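Local coordinates for protein imidazoleglycerol-phosphate dehydratase (Staphylococcus aureus subsp. aureus, PDB 2AE8) that catalyses the manganese-dependent dehydration of imidazoleglycerol phosphate to imidazoleacetol phosphate, the sixth step of histidine biosynthesis, at residues Y32-N37 and G98-Q103; L43-S48 and L76-E81; A130-D135 and F194-R199; P140-N145 and A167-A172. All blocks are in the same frame, centred on the assembly; numbering follows the deposited sequence.

Interaction 1 (Y32-N37 and G98-Q103)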
loop_
_atom_site.group_PDB
_atom_site.type_symbol
_atom_site.label_atom_id
_atom_site.label_comp_id
_atom_site.label_asym_id
_atom_site.label_seq_id
_atom_site.Cartn_x
_atom_site.Cartn_y
_atom_site.Cartn_z
ATOM N N TYR B 32 61.047 -5.015 4.381
ATOM C CA TYR B 32 60.560 -3.930 5.215
ATOM C C TYR B 32 60.044 -4.528 6.489
ATOM O O TYR B 32 59.347 -5.552 6.481
ATOM C CB TYR B 32 59.461 -3.165 4.505
ATOM C CG TYR B 32 59.923 -2.577 3.209
ATOM C CD1 TYR B 32 59.796 -3.287 2.013
ATOM C CD2 TYR B 32 60.497 -1.313 3.174
ATOM C CE1 TYR B 32 60.232 -2.737 0.813
ATOM C CE2 TYR B 32 60.921 -0.756 1.988
ATOM C CZ TYR B 32 60.796 -1.465 0.821
ATOM O OH TYR B 32 61.233 -0.897 -0.349
ATOM N N GLN B 33 60.388 -3.887 7.592
ATOM C CA GLN B 33 60.285 -4.538 8.869
ATOM C C GLN B 33 59.910 -3.508 9.900
ATOM O O GLN B 33 60.333 -2.358 9.806
ATOM C CB GLN B 33 61.635 -5.155 9.198
ATOM C CG GLN B 33 61.634 -6.219 10.249
ATOM C CD GLN B 33 63.034 -6.778 10.454
ATOM O OE1 GLN B 33 63.977 -6.035 10.760
ATOM N NE2 GLN B 33 63.180 -8.089 10.276
ATOM N N LYS B 34 59.107 -3.924 10.874
ATOM C CA LYS B 34 58.547 -3.021 11.862
ATOM C C LYS B 34 58.247 -3.793 13.136
ATOM O O LYS B 34 57.728 -4.910 13.085
ATOM C CB LYS B 34 57.265 -2.385 11.309
ATOM C CG LYS B 34 56.436 -1.619 12.320
ATOM C CD LYS B 34 56.606 -0.120 12.198
ATOM C CE LYS B 34 55.755 0.432 11.075
ATOM N NZ LYS B 34 55.853 1.906 11.016
ATOM N N GLN B 35 58.595 -3.192 14.272
ATOM C CA GLN B 35 58.207 -3.699 15.580
ATOM C C GLN B 35 57.314 -2.673 16.280
ATOM O O GLN B 35 57.691 -1.514 16.434
ATOM C CB GLN B 35 59.438 -4.016 16.423
ATOM C CG GLN B 35 59.150 -4.905 17.623
ATOM C CD GLN B 35 60.410 -5.432 18.287
ATOM O OE1 GLN B 35 60.375 -6.448 18.978
ATOM N NE2 GLN B 35 61.530 -4.747 18.075
ATOM N N ARG B 36 56.126 -3.099 16.692
ATOM C CA ARG B 36 55.160 -2.178 17.284
ATOM C C ARG B 36 54.689 -2.715 18.623
ATOM O O ARG B 36 54.132 -3.811 18.696
ATOM C CB ARG B 36 53.967 -1.974 16.349
ATOM C CG ARG B 36 53.397 -0.566 16.367
ATOM C CD ARG B 36 52.237 -0.446 15.401
ATOM N NE ARG B 36 50.953 -0.414 16.094
ATOM C CZ ARG B 36 50.088 0.594 16.024
ATOM N NH1 ARG B 36 50.349 1.658 15.268
ATOM N NH2 ARG B 36 48.952 0.534 16.703
ATOM N N ASN B 37 54.932 -1.946 19.683
ATOM C CA ASN B 37 54.588 -2.372 21.036
ATOM C C ASN B 37 53.786 -1.314 21.791
ATOM O O ASN B 37 52.551 -1.336 21.777
ATOM C CB ASN B 37 55.850 -2.765 21.814
ATOM C CG ASN B 37 56.812 -3.608 20.982
ATOM O OD1 ASN B 37 57.966 -3.226 20.776
ATOM N ND2 ASN B 37 56.339 -4.748 20.490
ATOM N N GLY B 98 46.936 -5.201 10.738
ATOM C CA GLY B 98 46.516 -4.495 9.512
ATOM C C GLY B 98 47.211 -3.157 9.334
ATOM O O GLY B 98 47.624 -2.800 8.226
ATOM N N ILE B 99 47.328 -2.410 10.424
ATOM C CA ILE B 99 47.986 -1.106 10.401
ATOM C C ILE B 99 49.481 -1.245 9.965
ATOM O O ILE B 99 49.957 -0.521 9.082
ATOM C CB ILE B 99 47.890 -0.436 11.780
ATOM C CG1 ILE B 99 46.470 0.099 12.042
ATOM C CG2 ILE B 99 48.955 0.681 11.934
ATOM C CD1 ILE B 99 46.248 0.565 13.496
ATOM N N VAL B 100 50.181 -2.202 10.565
ATOM C CA VAL B 100 51.611 -2.419 10.273
ATOM C C VAL B 100 51.826 -2.891 8.851
ATOM O O VAL B 100 52.724 -2.393 8.167
ATOM C CB VAL B 100 52.252 -3.395 11.276
ATOM C CG1 VAL B 100 53.704 -3.779 10.847
ATOM C CG2 VAL B 100 52.249 -2.778 12.672
ATOM N N ILE B 101 51.006 -3.839 8.397
ATOM C CA ILE B 101 51.070 -4.294 7.012
ATOM C C ILE B 101 50.828 -3.131 6.059
ATOM O O ILE B 101 51.540 -2.995 5.075
ATOM C CB ILE B 101 50.119 -5.480 6.720
ATOM C CG1 ILE B 101 50.592 -6.731 7.472
ATOM C CG2 ILE B 101 50.059 -5.773 5.231
ATOM C CD1 ILE B 101 49.658 -7.915 7.374
ATOM N N GLY B 102 49.841 -2.284 6.351
ATOM C CA GLY B 102 49.584 -1.114 5.507
ATOM C C GLY B 102 50.789 -0.177 5.452
ATOM O O GLY B 102 51.163 0.298 4.375
ATOM N N GLN B 103 51.387 0.078 6.615
ATOM C CA GLN B 103 52.544 0.973 6.734
ATOM C C GLN B 103 53.767 0.417 5.988
ATOM O O GLN B 103 54.472 1.158 5.293
ATOM C CB GLN B 103 52.891 1.211 8.212
ATOM C CG GLN B 103 51.954 2.200 8.913
ATOM C CD GLN B 103 52.148 2.251 10.423
ATOM O OE1 GLN B 103 52.762 1.367 11.026
ATOM N NE2 GLN B 103 51.595 3.269 11.039
#
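Lys-34 and Val-100 mark the nearest approach of the backbones where the strand of 32-36 runs at 148° to the helix of 98-103, their axes 9.1 Å apart. This is the edge of one of the two sheets in the beta-alpha-beta sandwich, and a long helix lies over it. The two methyls of Val-100 divide the work. CG1 packs against CB and CG of Lys-34, 3.8 Å from CG, while CG2 meets the aliphatic part of Arg-36, 3.6 Å from CD, the two side chains passing in opposite directions. Further out, Ile-99 lays CG2 over one face of the Arg-36 guanidinium, 3.7 Å from NH1; the same group also makes a long, weak ion pair with Asp-96 of the helix. Strand 31-36 is hydrogen-bonded along one edge to strand 43-48, whose Ile-45 also packs on Val-100. Tyr-32 extends the contact along the helix, and its OH bonds to Asp-111. Lys-34 bends at chi2 (103°) and chi3 (81°); its side chain and that of Gln-103 cross at about a right angle, and NZ donates a weak hydrogen bond to Gln-103 OE1 at 3.1 Å.

Interaction 2 (L43-S48 and L76-E81)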
loop_
_atom_site.group_PDB
_atom_site.type_symbol
_atom_site.label_atom_id
_atom_site.label_comp_id
_atom_site.label_asym_id
_atom_site.label_seq_id
_atom_site.Cartn_x
_atom_site.Cartn_y
_atom_site.Cartn_z
ATOM N N LEU B 43 54.078 -6.771 18.383
ATOM C CA LEU B 43 54.154 -7.333 17.041
ATOM C C LEU B 43 55.533 -7.129 16.430
ATOM O O LEU B 43 56.135 -6.069 16.573
ATOM C CB LEU B 43 53.132 -6.661 16.119
ATOM C CG LEU B 43 51.638 -6.969 16.019
ATOM C CD1 LEU B 43 50.943 -7.022 17.348
ATOM C CD2 LEU B 43 51.031 -5.866 15.166
ATOM N N ASN B 44 56.005 -8.148 15.725
ATOM C CA ASN B 44 57.199 -8.033 14.908
ATOM C C ASN B 44 56.867 -8.547 13.518
ATOM O O ASN B 44 56.531 -9.721 13.348
ATOM C CB ASN B 44 58.346 -8.826 15.532
ATOM C CG ASN B 44 59.693 -8.515 14.900
ATOM O OD1 ASN B 44 59.797 -7.726 13.955
ATOM N ND2 ASN B 44 60.739 -9.152 15.420
ATOM N N ILE B 45 56.933 -7.660 12.533
ATOM C CA ILE B 45 56.463 -7.999 11.196
ATOM C C ILE B 45 57.435 -7.549 10.125
ATOM O O ILE B 45 57.958 -6.443 10.184
ATOM C CB ILE B 45 55.055 -7.387 10.915
ATOM C CG1 ILE B 45 54.050 -7.893 11.950
ATOM C CG2 ILE B 45 54.591 -7.696 9.489
ATOM C CD1 ILE B 45 52.704 -7.175 11.963
ATOM N N SER B 46 57.660 -8.421 9.148
ATOM C CA SER B 46 58.396 -8.065 7.957
ATOM C C SER B 46 57.622 -8.507 6.741
ATOM O O SER B 46 56.974 -9.549 6.760
ATOM C CB SER B 46 59.783 -8.733 7.934
ATOM O OG SER B 46 59.671 -10.148 7.822
ATOM N N ILE B 47 57.740 -7.722 5.678
ATOM C CA ILE B 47 57.183 -8.057 4.387
ATOM C C ILE B 47 58.274 -7.940 3.312
ATOM O O ILE B 47 59.162 -7.097 3.421
ATOM C CB ILE B 47 55.957 -7.152 4.068
ATOM C CG1 ILE B 47 55.145 -7.711 2.892
ATOM C CG2 ILE B 47 56.375 -5.691 3.839
ATOM C CD1 ILE B 47 53.715 -7.152 2.818
ATOM N N SER B 48 58.197 -8.781 2.284
ATOM C CA SER B 48 59.157 -8.736 1.180
ATOM C C SER B 48 58.542 -9.204 -0.131
ATOM O O SER B 48 57.760 -10.154 -0.138
ATOM C CB SER B 48 60.379 -9.599 1.511
ATOM O OG SER B 48 61.396 -9.382 0.563
ATOM N N LEU B 76 53.876 -11.726 -1.958
ATOM C CA LEU B 76 54.677 -11.107 -0.900
ATOM C C LEU B 76 54.885 -12.048 0.273
ATOM O O LEU B 76 53.965 -12.763 0.670
ATOM C CB LEU B 76 54.040 -9.803 -0.412
ATOM C CG LEU B 76 53.622 -8.790 -1.485
ATOM C CD1 LEU B 76 52.756 -7.709 -0.877
ATOM C CD2 LEU B 76 54.842 -8.188 -2.173
ATOM N N SER B 77 56.088 -12.027 0.844
ATOM C CA SER B 77 56.404 -12.865 1.989
ATOM C C SER B 77 56.132 -12.110 3.272
ATOM O O SER B 77 56.607 -10.987 3.461
ATOM C CB SER B 77 57.870 -13.318 1.940
ATOM O OG SER B 77 58.181 -13.762 0.625
ATOM N N LEU B 78 55.365 -12.733 4.149
ATOM C CA LEU B 78 55.063 -12.155 5.439
ATOM C C LEU B 78 55.673 -12.975 6.549
ATOM O O LEU B 78 55.566 -14.203 6.563
ATOM C CB LEU B 78 53.545 -12.108 5.668
ATOM C CG LEU B 78 52.776 -10.813 5.509
ATOM C CD1 LEU B 78 51.291 -11.094 5.763
ATOM C CD2 LEU B 78 53.287 -9.752 6.475
ATOM N N ASN B 79 56.297 -12.291 7.492
ATOM C CA ASN B 79 56.690 -12.927 8.725
ATOM C C ASN B 79 56.144 -12.146 9.892
ATOM O O ASN B 79 56.472 -10.979 10.084
ATOM C CB ASN B 79 58.206 -13.113 8.803
ATOM C CG ASN B 79 58.697 -14.128 7.798
ATOM O OD1 ASN B 79 58.757 -15.314 8.090
ATOM N ND2 ASN B 79 58.976 -13.677 6.583
ATOM N N ILE B 80 55.286 -12.803 10.658
ATOM C CA ILE B 80 54.607 -12.145 11.751
ATOM C C ILE B 80 54.842 -12.894 13.040
ATOM O O ILE B 80 54.633 -14.100 13.124
ATOM C CB ILE B 80 53.082 -12.013 11.493
ATOM C CG1 ILE B 80 52.824 -11.267 10.174
ATOM C CG2 ILE B 80 52.400 -11.326 12.679
ATOM C CD1 ILE B 80 51.353 -11.099 9.804
ATOM N N GLU B 81 55.276 -12.153 14.043
ATOM C CA GLU B 81 55.341 -12.674 15.386
ATOM C C GLU B 81 54.591 -11.740 16.306
ATOM O O GLU B 81 54.991 -10.593 16.503
ATOM C CB GLU B 81 56.798 -12.860 15.825
ATOM C CG GLU B 81 57.385 -14.184 15.374
ATOM C CD GLU B 81 56.830 -15.362 16.155
ATOM O OE1 GLU B 81 56.395 -15.159 17.308
ATOM O OE2 GLU B 81 56.826 -16.485 15.621
HETATM O O HOH W 1 59.106 -10.972 5.303
#
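Ser-46 faces Asn-79 at the middle of an antiparallel ladder formed by strands 43-48 and 77-81, whose axes come within 4.7 Å. Three hydrogen-bonded pairs, Asn-44 with Glu-81, Ser-46 with Asn-79 and Ser-48 with Ser-77, each exchange two backbone bonds. The shortest is from Ser-77 N to Ser-48 O, at 2.7 Å; the return bond from Ser-48 N to Ser-77 O is more bent, with 141° at the hydrogen. The carbonyl of Ser-77 gains a second donor in a water, 3.1 Å from its O. Because that water also accepts from Asn-79 ND2 and bonds Ser-46 OG, 2.7 Å away, it joins both strands. A chi1 of 66° sets this OG between the backbone N and carbonyl carbon. Other polar ends look beyond the pair: Ser-48 OG bonds to Met-30 O, Ser-77 OG to Asp-50 and Ser-52, the Glu-81 carboxylate to His-55 and Asn-57, and Asn-79 OD1, weakly, to His-55 N. Ile-45, Ile-47, Leu-78 and Ile-80 fill the other face. There Ile-45 CG1 lies beside Ile-80 CG2 at 3.9 Å, while Ile-45 CG2 meets Leu-78 CD2; at the ladder's end Ile-47 CD1 reaches Leu-76 CD1. Helices 61-74 and 90-111 cover this side. A sheet with one polar face and one apolar face under helices is the outer layer of this family's beta-alpha-beta sandwich.

Interaction 3 (A130-D135 and F194-R199)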
loop_
_atom_site.group_PDB
_atom_site.type_symbol
_atom_site.label_atom_id
_atom_site.label_comp_id
_atom_site.label_asym_id
_atom_site.label_seq_id
_atom_site.Cartn_x
_atom_site.Cartn_y
_atom_site.Cartn_z
ATOM N N ALA B 130 33.464 -12.697 -5.334
ATOM C CA ALA B 130 33.925 -11.386 -4.913
ATOM C C ALA B 130 34.721 -10.683 -5.998
ATOM O O ALA B 130 35.414 -11.336 -6.808
ATOM C CB ALA B 130 34.734 -11.474 -3.622
ATOM N N ARG B 131 34.611 -9.354 -6.015
ATOM C CA ARG B 131 35.447 -8.515 -6.867
ATOM C C ARG B 131 36.190 -7.528 -5.990
ATOM O O ARG B 131 35.592 -6.868 -5.138
ATOM C CB ARG B 131 34.634 -7.739 -7.909
ATOM C CG ARG B 131 35.469 -6.712 -8.697
ATOM C CD ARG B 131 34.620 -5.805 -9.572
ATOM N NE ARG B 131 33.747 -4.949 -8.768
ATOM C CZ ARG B 131 32.427 -4.879 -8.921
ATOM N NH1 ARG B 131 31.826 -5.611 -9.859
ATOM N NH2 ARG B 131 31.716 -4.074 -8.137
ATOM N N VAL B 132 37.494 -7.408 -6.216
ATOM C CA VAL B 132 38.274 -6.367 -5.544
ATOM C C VAL B 132 39.042 -5.572 -6.585
ATOM O O VAL B 132 39.656 -6.151 -7.489
ATOM C CB VAL B 132 39.195 -6.924 -4.465
ATOM C CG1 VAL B 132 40.019 -5.798 -3.846
ATOM C CG2 VAL B 132 38.356 -7.647 -3.377
ATOM N N VAL B 133 38.979 -4.252 -6.444
ATOM C CA VAL B 133 39.634 -3.298 -7.333
ATOM C C VAL B 133 40.599 -2.507 -6.468
ATOM O O VAL B 133 40.181 -1.907 -5.484
ATOM C CB VAL B 133 38.604 -2.305 -7.981
ATOM C CG1 VAL B 133 39.322 -1.235 -8.797
ATOM C CG2 VAL B 133 37.588 -3.063 -8.861
ATOM N N VAL B 134 41.887 -2.522 -6.812
ATOM C CA VAL B 134 42.845 -1.647 -6.109
ATOM C C VAL B 134 43.583 -0.684 -7.022
ATOM O O VAL B 134 43.917 -1.011 -8.167
ATOM C CB VAL B 134 43.806 -2.359 -5.057
ATOM C CG1 VAL B 134 43.444 -3.803 -4.747
ATOM C CG2 VAL B 134 45.320 -2.134 -5.336
ATOM N N ASP B 135 43.769 0.526 -6.521
ATOM C CA ASP B 135 44.537 1.532 -7.209
ATOM C C ASP B 135 45.595 2.003 -6.224
ATOM O O ASP B 135 45.264 2.572 -5.177
ATOM C CB ASP B 135 43.631 2.693 -7.650
ATOM C CG ASP B 135 44.404 3.847 -8.298
ATOM O OD1 ASP B 135 45.643 3.749 -8.437
ATOM O OD2 ASP B 135 43.766 4.865 -8.660
ATOM N N PHE B 194 39.731 -12.106 0.595
ATOM C CA PHE B 194 41.188 -12.152 0.797
ATOM C C PHE B 194 41.938 -12.562 -0.461
ATOM O O PHE B 194 42.942 -11.940 -0.801
ATOM C CB PHE B 194 41.574 -13.063 1.965
ATOM C CG PHE B 194 41.639 -12.361 3.278
ATOM C CD1 PHE B 194 42.818 -11.728 3.682
ATOM C CD2 PHE B 194 40.526 -12.326 4.120
ATOM C CE1 PHE B 194 42.895 -11.069 4.909
ATOM C CE2 PHE B 194 40.580 -11.662 5.373
ATOM C CZ PHE B 194 41.778 -11.028 5.771
ATOM N N LYS B 195 41.452 -13.579 -1.165
ATOM C CA LYS B 195 42.077 -13.999 -2.415
ATOM C C LYS B 195 42.067 -12.888 -3.471
ATOM O O LYS B 195 43.091 -12.592 -4.091
ATOM C CB LYS B 195 41.444 -15.282 -2.978
ATOM C CG LYS B 195 41.753 -16.587 -2.175
ATOM C CD LYS B 195 41.169 -17.866 -2.846
ATOM C CE LYS B 195 41.664 -18.059 -4.305
ATOM N NZ LYS B 195 41.316 -19.424 -4.851
ATOM N N ALA B 196 40.910 -12.269 -3.677
ATOM C CA ALA B 196 40.772 -11.223 -4.675
ATOM C C ALA B 196 41.602 -9.988 -4.340
ATOM O O ALA B 196 42.233 -9.436 -5.223
ATOM C CB ALA B 196 39.298 -10.843 -4.864
ATOM N N PHE B 197 41.577 -9.531 -3.093
ATOM C CA PHE B 197 42.378 -8.372 -2.720
ATOM C C PHE B 197 43.875 -8.628 -2.961
ATOM O O PHE B 197 44.570 -7.781 -3.517
ATOM C CB PHE B 197 42.179 -8.003 -1.249
ATOM C CG PHE B 197 43.114 -6.902 -0.780
ATOM C CD1 PHE B 197 42.834 -5.571 -1.061
ATOM C CD2 PHE B 197 44.299 -7.214 -0.089
ATOM C CE1 PHE B 197 43.689 -4.550 -0.648
ATOM C CE2 PHE B 197 45.168 -6.206 0.316
ATOM C CZ PHE B 197 44.861 -4.867 0.045
ATOM N N SER B 198 44.356 -9.790 -2.511
ATOM C CA SER B 198 45.774 -10.164 -2.624
ATOM C C SER B 198 46.200 -10.176 -4.082
ATOM O O SER B 198 47.245 -9.641 -4.427
ATOM C CB SER B 198 46.002 -11.559 -2.067
ATOM O OG SER B 198 45.547 -11.644 -0.746
ATOM N N ARG B 199 45.395 -10.809 -4.926
ATOM C CA ARG B 199 45.717 -10.928 -6.327
ATOM C C ARG B 199 45.701 -9.575 -7.004
ATOM O O ARG B 199 46.609 -9.258 -7.755
ATOM C CB ARG B 199 44.774 -11.889 -7.034
ATOM C CG ARG B 199 45.016 -13.341 -6.687
ATOM C CD ARG B 199 44.808 -14.204 -7.909
ATOM N NE ARG B 199 45.725 -15.341 -7.875
ATOM C CZ ARG B 199 46.317 -15.874 -8.939
ATOM N NH1 ARG B 199 46.104 -15.397 -10.165
ATOM N NH2 ARG B 199 47.119 -16.901 -8.769
#
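Val-132 straddles the backbone of the helix at Ala-196 and Phe-197, one methyl on each residue. CG2 presses on the Ala-196 methyl, 3.6 Å from its CB, and CG1 rests 3.7 Å from Phe-197 CA. CG1 also comes to the edge of the phenyl ring, near its plane and 4.0 Å from CD1. Two residues along the strand, Val-134 extends the contact: its CG1 lies 4.1 Å from CD1 of Phe-197, with the two side chains crossing at about a right angle. Phe-197 holds CG anti to its backbone N (chi1 173°), the torsion that carries the ring roughly along the strand direction toward Val-134. The ring also meets Phe-165 edge-to-face, which links this strand and helix to helix 159-171.

The strand and helix axes are only 7.2 Å apart and run 27° from parallel. The CA atoms of Val-132 and Phe-197 come to 5.4 Å, with the small Ala-196 beside them, and the contact has no hydrogen bond across it; its touching residues are all buried. On the helix side away from the strand, Ser-198 turns its hydroxyl back onto the helix and donates to Phe-194 O at 2.6 Å. That carbonyl also accepts from Ser-198 N, and the two donors reach it from opposite faces of its plane. Phe-194 and Lys-195 are inferred by similarity to bind substrate, and Lys-195 NZ bonds to Tyr-118 OH of a neighbouring subunit. Such close, nearly aligned layering is that of a helix packed on the sheet of strands 118-125, 128-135, 175-182 and 141-145 in the beta-alpha-beta sandwich.

Interaction 4 (P140-N145 and A167-A172)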
loop_
_atom_site.group_PDB
_atom_site.type_symbol
_atom_site.label_atom_id
_atom_site.label_comp_id
_atom_site.label_asym_id
_atom_site.label_seq_id
_atom_site.Cartn_x
_atom_site.Cartn_y
_atom_site.Cartn_z
ATOM N N PRO B 140 44.171 7.535 0.280
ATOM C CA PRO B 140 43.699 6.432 1.119
ATOM C C PRO B 140 42.162 6.402 1.170
ATOM O O PRO B 140 41.532 7.385 1.596
ATOM C CB PRO B 140 44.278 6.756 2.494
ATOM C CG PRO B 140 45.316 7.855 2.248
ATOM C CD PRO B 140 44.752 8.619 1.090
ATOM N N TYR B 141 41.579 5.302 0.693
ATOM C CA TYR B 141 40.111 5.198 0.562
ATOM C C TYR B 141 39.690 3.742 0.398
ATOM O O TYR B 141 40.194 3.047 -0.485
ATOM C CB TYR B 141 39.584 5.989 -0.657
ATOM C CG TYR B 141 38.081 6.190 -0.597
ATOM C CD1 TYR B 141 37.193 5.187 -1.018
ATOM C CD2 TYR B 141 37.546 7.368 -0.077
ATOM C CE1 TYR B 141 35.808 5.361 -0.913
ATOM C CE2 TYR B 141 36.172 7.561 0.019
ATOM C CZ TYR B 141 35.317 6.556 -0.400
ATOM O OH TYR B 141 33.975 6.771 -0.293
ATOM N N LEU B 142 38.735 3.314 1.225
ATOM C CA LEU B 142 38.139 1.972 1.132
ATOM C C LEU B 142 36.625 2.047 0.989
ATOM O O LEU B 142 35.948 2.651 1.831
ATOM C CB LEU B 142 38.440 1.159 2.392
ATOM C CG LEU B 142 37.775 -0.215 2.503
ATOM C CD1 LEU B 142 38.221 -1.219 1.402
ATOM C CD2 LEU B 142 37.960 -0.805 3.885
ATOM N N SER B 143 36.112 1.380 -0.040
ATOM C CA SER B 143 34.681 1.142 -0.181
ATOM C C SER B 143 34.436 -0.352 0.046
ATOM O O SER B 143 34.776 -1.181 -0.791
ATOM C CB SER B 143 34.227 1.598 -1.566
ATOM O OG SER B 143 32.851 1.381 -1.737
ATOM N N PHE B 144 33.902 -0.690 1.221
ATOM C CA PHE B 144 33.722 -2.083 1.620
ATOM C C PHE B 144 32.240 -2.426 1.528
ATOM O O PHE B 144 31.431 -1.891 2.283
ATOM C CB PHE B 144 34.211 -2.269 3.067
ATOM C CG PHE B 144 34.243 -3.708 3.515
ATOM C CD1 PHE B 144 35.387 -4.479 3.331
ATOM C CD2 PHE B 144 33.114 -4.298 4.106
ATOM C CE1 PHE B 144 35.420 -5.805 3.738
ATOM C CE2 PHE B 144 33.141 -5.620 4.517
ATOM C CZ PHE B 144 34.302 -6.374 4.338
ATOM N N ASN B 145 31.884 -3.301 0.603
ATOM C CA ASN B 145 30.473 -3.553 0.297
ATOM C C ASN B 145 30.254 -5.049 0.308
ATOM O O ASN B 145 30.264 -5.688 -0.748
ATOM C CB ASN B 145 30.162 -3.016 -1.097
ATOM C CG ASN B 145 30.558 -1.566 -1.260
ATOM O OD1 ASN B 145 29.855 -0.673 -0.801
ATOM N ND2 ASN B 145 31.708 -1.326 -1.900
ATOM N N ALA B 167 42.357 -0.955 7.941
ATOM C CA ALA B 167 43.694 -0.683 8.499
ATOM C C ALA B 167 44.780 -0.792 7.410
ATOM O O ALA B 167 45.624 0.090 7.285
ATOM C CB ALA B 167 44.000 -1.628 9.673
ATOM N N VAL B 168 44.720 -1.848 6.605
ATOM C CA VAL B 168 45.691 -2.061 5.525
ATOM C C VAL B 168 45.603 -0.987 4.432
ATOM O O VAL B 168 46.593 -0.378 4.049
ATOM C CB VAL B 168 45.523 -3.450 4.880
ATOM C CG1 VAL B 168 46.367 -3.572 3.606
ATOM C CG2 VAL B 168 45.854 -4.569 5.880
ATOM N N VAL B 169 44.414 -0.792 3.895
ATOM C CA VAL B 169 44.194 0.070 2.742
ATOM C C VAL B 169 44.510 1.521 3.063
ATOM O O VAL B 169 45.141 2.232 2.270
ATOM C CB VAL B 169 42.705 -0.065 2.249
ATOM C CG1 VAL B 169 42.269 1.155 1.409
ATOM C CG2 VAL B 169 42.535 -1.371 1.486
ATOM N N ILE B 170 44.079 1.969 4.228
ATOM C CA ILE B 170 44.237 3.373 4.585
ATOM C C ILE B 170 45.720 3.684 4.859
ATOM O O ILE B 170 46.240 4.711 4.417
ATOM C CB ILE B 170 43.334 3.765 5.785
ATOM C CG1 ILE B 170 41.818 3.624 5.410
ATOM C CG2 ILE B 170 43.660 5.151 6.293
ATOM C CD1 ILE B 170 41.353 4.504 4.227
ATOM N N ASN B 171 46.392 2.787 5.570
ATOM C CA ASN B 171 47.798 3.025 5.926
ATOM C C ASN B 171 48.767 2.775 4.775
ATOM O O ASN B 171 49.829 3.395 4.710
ATOM C CB ASN B 171 48.164 2.256 7.193
ATOM C CG ASN B 171 47.504 2.836 8.388
ATOM O OD1 ASN B 171 47.899 3.897 8.869
ATOM N ND2 ASN B 171 46.422 2.196 8.839
ATOM N N ALA B 172 48.384 1.890 3.853
ATOM C CA ALA B 172 49.085 1.735 2.592
ATOM C C ALA B 172 48.799 2.829 1.558
ATOM O O ALA B 172 49.455 2.876 0.498
ATOM C CB ALA B 172 48.820 0.345 2.002
#
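Pro-140 and Ile-170 carry the apolar part of the contact, together with Leu-142 and Val-169. The proline ring uses CB, 4.1 Å from CD1 of Ile-170, and Leu-142 brings its CB to 4.0 Å from CG1 of Val-169. Here the strand of 141-145 passes the helix of 167-171 at 150°, with axes 7.6 Å apart, the helix packing on the sheet that also holds strands 118-125, 128-135 and 175-182 of the sandwich.

A second group of contacts sets side-chain carbons against backbone polar atoms. Val-169 CG1 lies 3.4 Å from Tyr-141 O, put there by a chi1 of 159° that turns it anti to its backbone N. Ile-170 CD1 reaches Tyr-141 N at 3.6 Å, and Pro-140 CB approaches Ile-170 O at 3.4 Å.

No hydrogen bond crosses the contact; Asn-171 ND2 bonds inside its own helix, to Ala-167 O at 2.7 Å, in the carbonyl plane and on a lone pair, while Asn-171 OD1 accepts from Arg-173 of a neighbouring subunit. That subunit's Ile-170 packs on Pro-140 and its Pro-140 on Ile-170.

The interface therefore rests on shape and apolar contact, while the strand backbone bonds to strand 175-182.

From the N terminus, interaction 1 opens at strand 31-36 and closes when helix 90-111 returns to it. Interaction 2 is nested in that loop, pairing strand 43-48 with 77-82; the two share a sheet, with the backbones of Tyr-32 and Lys-34 probably hydrogen-bonded to those of Ile-47 and Ile-45. Interaction 3 then opens at strand 128-135 and closes on helix 186-205 near the C terminus, enclosing interaction 4, which joins strand 141-145 to helix 159-171. The 1-2-4-3 strand order recurs in both sheets, consistent with the duplication of a half-domain. Helices 90-111 and 159-171 touch, Gly-98 and Ile-99 against Ala-167 and Val-168, while Phe-197 packs on Val-168 and Val-169.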